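Local coordinates for protein putative leucoanthocyanidin reductase 1 (Vitis vinifera, PDB 3I6I) that reduces leucoanthocyanidins to flavan-3-ols with NADPH as cofactor, as a short-chain dehydrogenase/reductase with a Rossmann fold, at residues 25-30 and 55-60. Residues are numbered along the deposited sequence; the frame is centred on the assembly and turned at random.
Sequences FVATAS and KALEDK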
loop_
_atom_site.group_PDB
_atom_site.type_symbol
_atom_site.label_atom_id
_atom_site.label_comp_id
_atom_site.label_asym_id
_atom_site.label_seq_id
_atom_site.Cartn_x
_atom_site.Cartn_y
_atom_site.Cartn_z
ATOM N N PHE A 25 6.044 1.636 -7.594
ATOM C CA PHE A 25 5.359 0.516 -8.266
ATOM C C PHE A 25 4.076 0.991 -8.974
ATOM O O PHE A 25 3.825 0.603 -10.109
ATOM C CB PHE A 25 5.002 -0.578 -7.257
ATOM C CG PHE A 25 6.189 -1.296 -6.689
ATOM C CD1 PHE A 25 6.968 -2.104 -7.490
ATOM C CD2 PHE A 25 6.486 -1.208 -5.341
ATOM C CE1 PHE A 25 8.050 -2.818 -6.973
ATOM C CE2 PHE A 25 7.581 -1.904 -4.807
ATOM C CZ PHE A 25 8.366 -2.699 -5.623
ATOM N N VAL A 26 3.290 1.839 -8.308
ATOM C CA VAL A 26 2.011 2.327 -8.882
ATOM C C VAL A 26 2.279 3.180 -10.119
ATOM O O VAL A 26 1.629 3.024 -11.142
ATOM C CB VAL A 26 1.198 3.131 -7.853
ATOM C CG1 VAL A 26 -0.009 3.829 -8.542
ATOM C CG2 VAL A 26 0.748 2.191 -6.675
ATOM N N ALA A 27 3.253 4.086 -10.018
ATOM C CA ALA A 27 3.623 4.978 -11.137
ATOM C C ALA A 27 4.153 4.220 -12.352
ATOM O O ALA A 27 3.759 4.492 -13.493
ATOM C CB ALA A 27 4.652 6.068 -10.646
ATOM N N THR A 28 5.019 3.234 -12.114
ATOM C CA THR A 28 5.573 2.428 -13.173
ATOM C C THR A 28 4.477 1.668 -13.875
ATOM O O THR A 28 4.479 1.588 -15.093
ATOM C CB THR A 28 6.682 1.467 -12.630
ATOM O OG1 THR A 28 7.760 2.266 -12.131
ATOM C CG2 THR A 28 7.228 0.543 -13.731
ATOM N N ALA A 29 3.547 1.104 -13.100
ATOM C CA ALA A 29 2.400 0.364 -13.643
ATOM C C ALA A 29 1.514 1.261 -14.493
ATOM O O ALA A 29 1.087 0.884 -15.572
ATOM C CB ALA A 29 1.553 -0.221 -12.477
ATOM N N SER A 30 1.242 2.458 -13.995
ATOM C CA SER A 30 0.466 3.444 -14.760
ATOM C C SER A 30 1.119 3.716 -16.136
ATOM O O SER A 30 0.460 3.665 -17.176
ATOM C CB SER A 30 0.261 4.720 -13.948
ATOM O OG SER A 30 -0.653 5.591 -14.603
ATOM N N LYS A 55 14.010 10.134 -13.243
ATOM C CA LYS A 55 14.583 9.903 -14.564
ATOM C C LYS A 55 13.892 8.713 -15.237
ATOM O O LYS A 55 13.417 8.816 -16.368
ATOM N N ALA A 56 13.843 7.595 -14.529
ATOM C CA ALA A 56 13.166 6.380 -15.026
ATOM C C ALA A 56 11.722 6.648 -15.485
ATOM O O ALA A 56 11.318 6.194 -16.572
ATOM C CB ALA A 56 13.181 5.305 -13.971
ATOM N N LEU A 57 10.972 7.405 -14.673
ATOM C CA LEU A 57 9.581 7.721 -14.966
ATOM C C LEU A 57 9.444 8.661 -16.167
ATOM O O LEU A 57 8.588 8.439 -17.026
ATOM C CB LEU A 57 8.852 8.284 -13.716
ATOM C CG LEU A 57 8.738 7.380 -12.474
ATOM C CD1 LEU A 57 8.034 8.042 -11.293
ATOM C CD2 LEU A 57 8.003 6.055 -12.820
ATOM N N GLU A 58 10.271 9.708 -16.231
ATOM C CA GLU A 58 10.275 10.619 -17.385
ATOM C C GLU A 58 10.626 9.867 -18.682
ATOM O O GLU A 58 10.016 10.105 -19.727
ATOM C CB GLU A 58 11.253 11.793 -17.167
ATOM C CG GLU A 58 10.736 12.878 -16.216
ATOM C CD GLU A 58 11.672 14.092 -16.134
ATOM O OE1 GLU A 58 12.793 13.948 -15.591
ATOM O OE2 GLU A 58 11.288 15.185 -16.623
ATOM N N ASP A 59 11.577 8.942 -18.593
ATOM C CA ASP A 59 11.958 8.103 -19.747
ATOM C C ASP A 59 10.788 7.207 -20.214
ATOM O O ASP A 59 10.721 6.844 -21.394
ATOM C CB ASP A 59 13.193 7.236 -19.423
ATOM C CG ASP A 59 14.510 8.034 -19.421
ATOM O OD1 ASP A 59 14.522 9.224 -19.811
ATOM O OD2 ASP A 59 15.544 7.464 -19.009
ATOM N N LYS A 60 9.885 6.863 -19.285
ATOM C CA LYS A 60 8.656 6.115 -19.596
ATOM C C LYS A 60 7.510 7.042 -20.048
ATOM O O LYS A 60 6.443 6.572 -20.435
ATOM C CB LYS A 60 8.216 5.273 -18.392
ATOM C CG LYS A 60 9.205 4.162 -18.014
ATOM C CD LYS A 60 8.559 3.083 -17.135
ATOM C CE LYS A 60 9.598 2.369 -16.261
ATOM N NZ LYS A 60 9.645 0.884 -16.486
#
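Thr28 OG1 is hydrogen-bonded to the carbonyl oxygen of Gln24, one turn back in its own helix, and what it offers Leu57 across the contact is a van der Waals touch, with Leu57 CD2 3.9 Å from OG1. The two side chains cross at about a right angle. Leu57 lays both methyls against Ala27 CB, CD1 at 4.0 Å from it, and CD2 also reaches Thr28 OG1; Ala18 and Leu31 close in around the leucine. A chi1 of -64° sets OG1 beside the backbone N of Thr28, where it reaches the Gln24 carbonyl, and leaves CG2 anti to N, facing the tip of the Lys60 side chain. Lys60 NZ lies 3.7 Å from Thr28 CG2, with CE close behind after a bend at chi4; its ammonium also makes a long, weak ion pair with Asp32. Here the first two helices of the Rossmann fold, 21-32 and 48-59, pack side by side, with the side chain of Leu57 about 6 Å from that of Thr19, which binds NADPH. The join is van der Waals packing, apolar between Ala27 and Leu57 and carbon against a polar atom at Thr28, and rests on shape rather than on polar bonds between the segments.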